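Long-range contact in 16S rRNA methylase (Uncultured bacterium, PDB 7JLZ), which probably methylates the N1 atom of adenine 1408 in the 16S rRNA of the 30S ribosomal subunit, a modification linked to aminoglycoside resistance: residues Val39-Gly53 and Lys67-Ile79. Residues are numbered along the deposited sequence; the frame is centred on the assembly and turned at random. Where two conformers were deposited one is given.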
ATOM      1  N   VAL A  39       0.237   0.974   8.861  1.00 24.84           N
ATOM      2  CA  VAL A  39       0.974   2.233   8.953  1.00 24.18           C
ATOM      3  C   VAL A  39       1.482   2.438  10.374  1.00 29.01           C
ATOM      4  O   VAL A  39       2.668   2.714  10.602  1.00 29.18           O
ATOM      5  CB  VAL A  39       0.075   3.394   8.507  1.00 23.72           C
ATOM      6  CG1 VAL A  39       0.781   4.737   8.769  1.00 27.56           C
ATOM      7  CG2 VAL A  39      -0.279   3.235   7.018  1.00 26.17           C
ATOM      8  N   TYR A  40       0.587   2.284  11.352  1.00 27.37           N
ATOM      9  CA  TYR A  40       0.938   2.452  12.760  1.00 27.58           C
ATOM     10  C   TYR A  40       2.019   1.465  13.194  1.00 29.18           C
ATOM     11  O   TYR A  40       3.013   1.845  13.822  1.00 30.10           O
ATOM     12  CB  TYR A  40      -0.329   2.274  13.597  1.00 31.22           C
ATOM     13  CG  TYR A  40      -0.143   2.076  15.089  1.00 32.32           C
ATOM     14  CD1 TYR A  40      -0.061   3.158  15.953  1.00 35.03           C
ATOM     15  CD2 TYR A  40      -0.128   0.797  15.642  1.00 30.62           C
ATOM     16  CE1 TYR A  40       0.078   2.965  17.331  1.00 31.64           C
ATOM     17  CE2 TYR A  40       0.003   0.604  17.006  1.00 35.25           C
ATOM     18  CZ  TYR A  40       0.104   1.690  17.842  1.00 36.81           C
ATOM     19  OH  TYR A  40       0.234   1.498  19.201  1.00 40.41           O
ATOM     20  N   LYS A  41       1.823   0.183  12.890  1.00 28.24           N
ATOM     21  CA  LYS A  41       2.772  -0.824  13.335  1.00 31.32           C
ATOM     22  C   LYS A  41       4.147  -0.586  12.728  1.00 34.38           C
ATOM     23  O   LYS A  41       5.165  -0.670  13.423  1.00 37.27           O
ATOM     24  CB  LYS A  41       2.244  -2.212  12.981  1.00 35.63           C
ATOM     25  CG  LYS A  41       0.983  -2.590  13.749  1.00 31.55           C
ATOM     26  CD  LYS A  41       1.289  -2.921  15.213  1.00 36.47           C
ATOM     27  CE  LYS A  41       0.065  -3.468  15.954  1.00 40.03           C
ATOM     28  NZ  LYS A  41       0.398  -3.925  17.349  1.00 39.87           N
ATOM     29  N   ASN A  42       4.198  -0.250  11.438  1.00 30.05           N
ATOM     30  CA  ASN A  42       5.495  -0.069  10.800  1.00 31.53           C
ATOM     31  C   ASN A  42       6.160   1.230  11.243  1.00 29.57           C
ATOM     32  O   ASN A  42       7.380   1.256  11.458  1.00 32.87           O
ATOM     33  CB  ASN A  42       5.346  -0.154   9.281  1.00 31.85           C
ATOM     34  CG  ASN A  42       5.385  -1.593   8.791  1.00 40.11           C
ATOM     35  OD1 ASN A  42       4.370  -2.160   8.402  1.00 37.59           O
ATOM     36  ND2 ASN A  42       6.567  -2.196   8.835  1.00 43.13           N
ATOM     37  N   ALA A  43       5.378   2.296  11.438  1.00 28.77           N
ATOM     38  CA  ALA A  43       5.938   3.544  11.958  1.00 31.01           C
ATOM     39  C   ALA A  43       6.603   3.346  13.316  1.00 33.78           C
ATOM     40  O   ALA A  43       7.707   3.846  13.562  1.00 34.60           O
ATOM     41  CB  ALA A  43       4.846   4.610  12.052  1.00 30.93           C
ATOM     42  N   LYS A  44       5.941   2.613  14.218  1.00 31.99           N
ATOM     43  CA  LYS A  44       6.526   2.355  15.534  1.00 31.07           C
ATOM     44  C   LYS A  44       7.856   1.625  15.430  1.00 37.10           C
ATOM     45  O   LYS A  44       8.732   1.817  16.275  1.00 48.67           O
ATOM     46  CB  LYS A  44       5.558   1.540  16.388  1.00 40.92           C
ATOM     47  CG  LYS A  44       4.406   2.327  16.965  1.00 45.19           C
ATOM     48  CD  LYS A  44       3.420   1.376  17.618  1.00 50.90           C
ATOM     49  CE  LYS A  44       4.049   0.626  18.769  1.00 55.63           C
ATOM     50  NZ  LYS A  44       4.035   1.441  20.012  1.00 59.06           N
ATOM     51  N   GLU A  45       8.017   0.777  14.417  1.00 39.86           N
ATOM     52  CA  GLU A  45       9.208  -0.045  14.269  1.00 46.74           C
ATOM     53  C   GLU A  45      10.334   0.639  13.507  1.00 47.19           C
ATOM     54  O   GLU A  45      11.484   0.198  13.613  1.00 48.65           O
ATOM     55  CB  GLU A  45       8.847  -1.353  13.560  1.00 49.31           C
ATOM     56  CG  GLU A  45       7.934  -2.243  14.372  1.00 59.52           C
ATOM     57  CD  GLU A  45       8.535  -2.599  15.719  1.00 70.83           C
ATOM     58  OE1 GLU A  45       7.988  -2.164  16.757  1.00 75.01           O
ATOM     59  OE2 GLU A  45       9.566  -3.301  15.739  1.00 75.01           O
ATOM     60  N   ASN A  46      10.040   1.690  12.737  1.00 44.91           N
ATOM     61  CA  ASN A  46      11.048   2.356  11.900  1.00 46.09           C
ATOM     62  C   ASN A  46      10.859   3.866  12.037  1.00 40.80           C
ATOM     63  O   ASN A  46      10.172   4.490  11.224  1.00 39.40           O
ATOM     64  CB  ASN A  46      10.941   1.914  10.444  1.00 50.79           C
ATOM     65  CG  ASN A  46      10.924   0.407  10.286  1.00 56.65           C
ATOM     66  OD1 ASN A  46      11.974  -0.227  10.150  1.00 55.93           O
ATOM     67  ND2 ASN A  46       9.727  -0.177  10.291  1.00 52.27           N
ATOM     68  N   SER A  47      11.492   4.452  13.058  1.00 41.88           N
ATOM     69  CA  SER A  47      11.295   5.873  13.332  1.00 44.88           C
ATOM     70  C   SER A  47      11.911   6.767  12.263  1.00 43.20           C
ATOM     71  O   SER A  47      11.573   7.952  12.201  1.00 42.95           O
ATOM     72  CB  SER A  47      11.871   6.232  14.702  1.00 48.51           C
ATOM     73  OG  SER A  47      13.285   6.138  14.696  1.00 55.46           O
ATOM     74  N   GLY A  48      12.811   6.231  11.433  1.00 38.43           N
ATOM     75  CA  GLY A  48      13.441   6.996  10.374  1.00 41.75           C
ATOM     76  C   GLY A  48      12.665   7.083   9.077  1.00 42.97           C
ATOM     77  O   GLY A  48      13.055   7.829   8.175  1.00 39.67           O
ATOM     78  N   THR A  49      11.574   6.341   8.958  1.00 39.42           N
ATOM     79  CA  THR A  49      10.767   6.308   7.747  1.00 38.53           C
ATOM     80  C   THR A  49       9.410   6.946   8.016  1.00 36.27           C
ATOM     81  O   THR A  49       8.802   6.715   9.066  1.00 36.41           O
ATOM     82  CB  THR A  49      10.592   4.861   7.261  1.00 35.75           C
ATOM     83  OG1 THR A  49      11.876   4.312   6.919  1.00 37.03           O
ATOM     84  CG2 THR A  49       9.679   4.799   6.057  1.00 32.89           C
ATOM     85  N   LEU A  50       8.936   7.759   7.075  1.00 31.39           N
ATOM     86  CA  LEU A  50       7.582   8.300   7.149  1.00 31.77           C
ATOM     87  C   LEU A  50       6.631   7.342   6.440  1.00 28.66           C
ATOM     88  O   LEU A  50       6.833   7.017   5.264  1.00 30.26           O
ATOM     89  CB  LEU A  50       7.520   9.692   6.520  1.00 26.65           C
ATOM     90  CG  LEU A  50       6.140  10.361   6.469  1.00 28.10           C
ATOM     91  CD1 LEU A  50       5.604  10.651   7.859  1.00 28.87           C
ATOM     92  CD2 LEU A  50       6.228  11.653   5.638  1.00 31.69           C
ATOM     93  N   PHE A  51       5.597   6.891   7.143  1.00 24.42           N
ATOM     94  CA  PHE A  51       4.604   5.994   6.566  1.00 22.27           C
ATOM     95  C   PHE A  51       3.296   6.741   6.352  1.00 25.91           C
ATOM     96  O   PHE A  51       2.770   7.365   7.281  1.00 26.20           O
ATOM     97  CB  PHE A  51       4.376   4.770   7.467  1.00 25.56           C
ATOM     98  CG  PHE A  51       5.599   3.897   7.609  1.00 27.21           C
ATOM     99  CD1 PHE A  51       6.559   4.181   8.566  1.00 24.97           C
ATOM    100  CD2 PHE A  51       5.797   2.806   6.769  1.00 27.49           C
ATOM    101  CE1 PHE A  51       7.694   3.398   8.692  1.00 29.00           C
ATOM    102  CE2 PHE A  51       6.941   2.009   6.900  1.00 26.84           C
ATOM    103  CZ  PHE A  51       7.886   2.313   7.860  1.00 29.27           C
ATOM    104  N   ILE A  52       2.752   6.639   5.141  1.00 23.12           N
ATOM    105  CA  ILE A  52       1.557   7.370   4.745  1.00 22.30           C
ATOM    106  C   ILE A  52       0.501   6.372   4.301  1.00 23.68           C
ATOM    107  O   ILE A  52       0.678   5.704   3.278  1.00 27.36           O
ATOM    108  CB  ILE A  52       1.854   8.353   3.603  1.00 22.23           C
ATOM    109  CG1 ILE A  52       3.021   9.254   4.004  1.00 23.52           C
ATOM    110  CG2 ILE A  52       0.593   9.121   3.252  1.00 22.84           C
ATOM    111  CD1 ILE A  52       3.424  10.278   2.922  1.00 29.10           C
ATOM    112  N   GLY A  53      -0.610   6.302   5.030  1.00 21.86           N
ATOM    113  CA  GLY A  53      -1.751   5.496   4.613  1.00 23.14           C
ATOM    114  C   GLY A  53      -2.772   6.349   3.879  1.00 24.55           C
ATOM    115  O   GLY A  53      -3.058   7.473   4.291  1.00 26.13           O
ATOM    116  N   LYS A  67      -4.862   6.874  17.568  1.00 34.00           N
ATOM    117  CA  LYS A  67      -3.820   6.180  18.326  1.00 37.30           C
ATOM    118  C   LYS A  67      -2.448   6.770  18.040  1.00 36.76           C
ATOM    119  O   LYS A  67      -1.655   7.004  18.957  1.00 41.86           O
ATOM    120  CB  LYS A  67      -3.809   4.686  17.992  1.00 36.81           C
ATOM    121  CG  LYS A  67      -4.734   3.835  18.814  1.00 42.67           C
ATOM    122  CD  LYS A  67      -4.598   2.356  18.450  1.00 44.14           C
ATOM    123  CE  LYS A  67      -3.235   1.799  18.827  1.00 47.83           C
ATOM    124  NZ  LYS A  67      -3.096   1.500  20.284  1.00 51.04           N
ATOM    125  N   SER A  68      -2.141   6.981  16.757  1.00 36.28           N
ATOM    126  CA  SER A  68      -0.835   7.504  16.375  1.00 37.77           C
ATOM    127  C   SER A  68      -0.599   8.882  16.974  1.00 39.73           C
ATOM    128  O   SER A  68       0.505   9.188  17.437  1.00 39.97           O
ATOM    129  CB  SER A  68      -0.725   7.554  14.848  1.00 34.75           C
ATOM    130  OG  SER A  68      -0.939   6.268  14.302  1.00 35.19           O
ATOM    131  N   GLN A  69      -1.626   9.730  16.971  1.00 40.02           N
ATOM    132  CA  GLN A  69      -1.457  11.073  17.505  1.00 44.35           C
ATOM    133  C   GLN A  69      -1.313  11.038  19.018  1.00 47.70           C
ATOM    134  O   GLN A  69      -0.451  11.719  19.584  1.00 48.28           O
ATOM    135  CB  GLN A  69      -2.632  11.952  17.091  1.00 47.31           C
ATOM    136  CG  GLN A  69      -2.507  13.385  17.548  1.00 59.42           C
ATOM    137  CD  GLN A  69      -3.788  13.898  18.160  1.00 65.52           C
ATOM    138  OE1 GLN A  69      -4.276  13.350  19.150  1.00 69.44           O
ATOM    139  NE2 GLN A  69      -4.349  14.949  17.570  1.00 65.34           N
ATOM    140  N   LYS A  70      -2.133  10.220  19.684  1.00 44.62           N
ATOM    141  CA  LYS A  70      -2.061  10.122  21.136  1.00 49.32           C
ATOM    142  C   LYS A  70      -0.729   9.538  21.580  1.00 49.99           C
ATOM    143  O   LYS A  70      -0.126  10.017  22.547  1.00 53.05           O
ATOM    144  CB  LYS A  70      -3.221   9.278  21.666  1.00 51.85           C
ATOM    145  N   GLU A  71      -0.248   8.510  20.887  1.00 43.69           N
ATOM    146  CA  GLU A  71       1.006   7.864  21.249  1.00 45.13           C
ATOM    147  C   GLU A  71       2.227   8.573  20.677  1.00 44.97           C
ATOM    148  O   GLU A  71       3.340   8.049  20.797  1.00 45.07           O
ATOM    149  CB  GLU A  71       0.988   6.399  20.807  1.00 44.38           C
ATOM    150  CG  GLU A  71       0.030   5.547  21.616  1.00 50.13           C
ATOM    151  CD  GLU A  71      -0.368   4.263  20.917  1.00 54.26           C
ATOM    152  OE1 GLU A  71      -1.580   3.949  20.895  1.00 54.97           O
ATOM    153  OE2 GLU A  71       0.529   3.570  20.392  1.00 57.00           O
ATOM    154  N   ASN A  72       2.040   9.743  20.065  1.00 46.26           N
ATOM    155  CA  ASN A  72       3.143  10.532  19.514  1.00 53.33           C
ATOM    156  C   ASN A  72       3.931   9.737  18.475  1.00 48.98           C
ATOM    157  O   ASN A  72       5.160   9.805  18.416  1.00 50.90           O
ATOM    158  CB  ASN A  72       4.064  11.044  20.627  1.00 62.01           C
ATOM    159  CG  ASN A  72       4.706  12.378  20.284  1.00 72.38           C
ATOM    160  OD1 ASN A  72       4.046  13.288  19.778  1.00 76.02           O
ATOM    161  ND2 ASN A  72       6.002  12.497  20.550  1.00 76.77           N
ATOM    162  N   ILE A  73       3.219   8.965  17.658  1.00 42.00           N
ATOM    163  CA  ILE A  73       3.840   8.247  16.530  1.00 40.70           C
ATOM    164  C   ILE A  73       3.807   9.219  15.357  1.00 38.48           C
ATOM    165  O   ILE A  73       2.947   9.168  14.476  1.00 37.00           O
ATOM    166  CB  ILE A  73       3.131   6.925  16.223  1.00 40.78           C
ATOM    167  CG1 ILE A  73       2.950   6.089  17.494  1.00 43.82           C
ATOM    168  CG2 ILE A  73       3.893   6.142  15.162  1.00 39.11           C
ATOM    169  CD1 ILE A  73       4.241   5.686  18.155  1.00 46.05           C
ATOM    170  N   THR A  74       4.779  10.136  15.345  1.00 40.16           N
ATOM    171  CA  THR A  74       4.736  11.273  14.435  1.00 40.49           C
ATOM    172  C   THR A  74       5.123  10.919  13.004  1.00 36.46           C
ATOM    173  O   THR A  74       4.903  11.737  12.103  1.00 36.48           O
ATOM    174  CB  THR A  74       5.640  12.392  14.958  1.00 43.29           C
ATOM    175  OG1 THR A  74       6.909  11.847  15.331  1.00 45.23           O
ATOM    176  CG2 THR A  74       5.010  13.059  16.176  1.00 48.49           C
ATOM    177  N   ASN A  75       5.681   9.732  12.769  1.00 31.65           N
ATOM    178  CA  ASN A  75       6.022   9.300  11.421  1.00 34.45           C
ATOM    179  C   ASN A  75       4.931   8.444  10.792  1.00 33.97           C
ATOM    180  O   ASN A  75       5.203   7.705   9.837  1.00 32.73           O
ATOM    181  CB  ASN A  75       7.358   8.555  11.422  1.00 35.70           C
ATOM    182  CG  ASN A  75       7.346   7.322  12.312  1.00 35.09           C
ATOM    183  OD1 ASN A  75       6.703   7.295  13.368  1.00 35.29           O
ATOM    184  ND2 ASN A  75       8.070   6.293  11.890  1.00 36.77           N
ATOM    185  N   ALA A  76       3.708   8.526  11.312  1.00 32.17           N
ATOM    186  CA  ALA A  76       2.538   7.896  10.711  1.00 30.27           C
ATOM    187  C   ALA A  76       1.544   8.996  10.369  1.00 32.38           C
ATOM    188  O   ALA A  76       1.168   9.783  11.242  1.00 36.78           O
ATOM    189  CB  ALA A  76       1.914   6.866  11.658  1.00 31.45           C
ATOM    190  N   ILE A  77       1.140   9.068   9.104  1.00 29.13           N
ATOM    191  CA  ILE A  77       0.148  10.041   8.675  0.59 26.92           C
ATOM    192  C   ILE A  77      -0.888   9.333   7.811  1.00 26.17           C
ATOM    193  O   ILE A  77      -0.584   8.354   7.118  1.00 27.24           O
ATOM    194  CB  ILE A  77       0.809  11.227   7.937  0.59 28.64           C
ATOM    195  CG1 ILE A  77      -0.194  12.356   7.712  0.59 29.80           C
ATOM    196  CG2 ILE A  77       1.423  10.781   6.635  0.59 27.30           C
ATOM    197  CD1 ILE A  77       0.388  13.516   6.951  0.59 33.14           C
ATOM    198  N   TYR A  78      -2.133   9.820   7.885  1.00 24.81           N
ATOM    199  CA  TYR A  78      -3.286   9.166   7.280  1.00 22.29           C
ATOM    200  C   TYR A  78      -4.067  10.169   6.448  1.00 25.46           C
ATOM    201  O   TYR A  78      -4.447  11.227   6.954  1.00 26.27           O
ATOM    202  CB  TYR A  78      -4.193   8.556   8.364  1.00 26.19           C
ATOM    203  CG  TYR A  78      -3.446   7.594   9.263  1.00 25.05           C
ATOM    204  CD1 TYR A  78      -2.708   8.056  10.361  1.00 26.61           C
ATOM    205  CD2 TYR A  78      -3.465   6.228   9.013  1.00 30.07           C
ATOM    206  CE1 TYR A  78      -2.004   7.180  11.170  1.00 29.23           C
ATOM    207  CE2 TYR A  78      -2.774   5.337   9.833  1.00 28.01           C
ATOM    208  CZ  TYR A  78      -2.046   5.824  10.908  1.00 29.35           C
ATOM    209  OH  TYR A  78      -1.351   4.958  11.725  1.00 33.63           O
ATOM    210  N   ILE A  79      -4.320   9.829   5.181  1.00 23.97           N
ATOM    211  CA  ILE A  79      -4.805  10.785   4.188  1.00 24.26           C
ATOM    212  C   ILE A  79      -6.012  10.217   3.456  1.00 25.65           C
ATOM    213  O   ILE A  79      -6.070   9.017   3.165  1.00 24.05           O
ATOM    214  CB  ILE A  79      -3.683  11.136   3.182  1.00 25.67           C
ATOM    215  CG1 ILE A  79      -2.519  11.799   3.914  1.00 32.54           C
ATOM    216  CG2 ILE A  79      -4.180  12.045   2.039  1.00 30.05           C
ATOM    217  CD1 ILE A  79      -1.335  11.995   3.043  1.00 41.91           C
TER
HETATM  218  O   HOH W   1       3.014   3.913  21.492  1.00 59.45           O
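Phe51 N donates to Asn75 O, the first of four backbone bonds that pair strands 49-53 and 76-79 in parallel as neighbours in the beta-alpha-beta unit of a Rossmann-like methyltransferase sheet. Strand 76-80 is outermost in that seven-stranded sheet, though Tyr78 also bonds through its backbone to Val4; helices 37-45 and 58-70 pack together over the face carrying Phe51, Ala76 and Tyr78. Asn75 ties the turn before its strand to the other segment: with CG between backbone N and carbonyl carbon (chi1 59°), Asn75 ND2 reaches Thr49 O at 2.9 Å and Ala43 O at 3.0 Å, both acceptors near its amide plane. Asn75 ND2 and Asn46 N meet Ala43 O from opposite faces of the carbonyl plane. Ala43 CB sits 3.7 Å from Ala76 CB. Val39 and Tyr78 approach from opposite directions, Val39 CB 3.7 Å from Tyr78 CE2. The Tyr78 hydroxyl bonds to Ser68 OG, which in turn bonds to Tyr64 O. On the other sheet face, Ile52 and Ile77 lie side by side, pointing the same way. Lys44 CD lies over one face of the Tyr40 ring, offset toward its rim. Lys67 NZ bridges Glu71 OE1 on its syn side and also a sulfate. Glu71 OE2 takes a water that bonds weakly to Lys44 NZ, and the Tyr40 hydroxyl at a doubtfully short 2.4 Å, ring and carboxylate planes 88° apart.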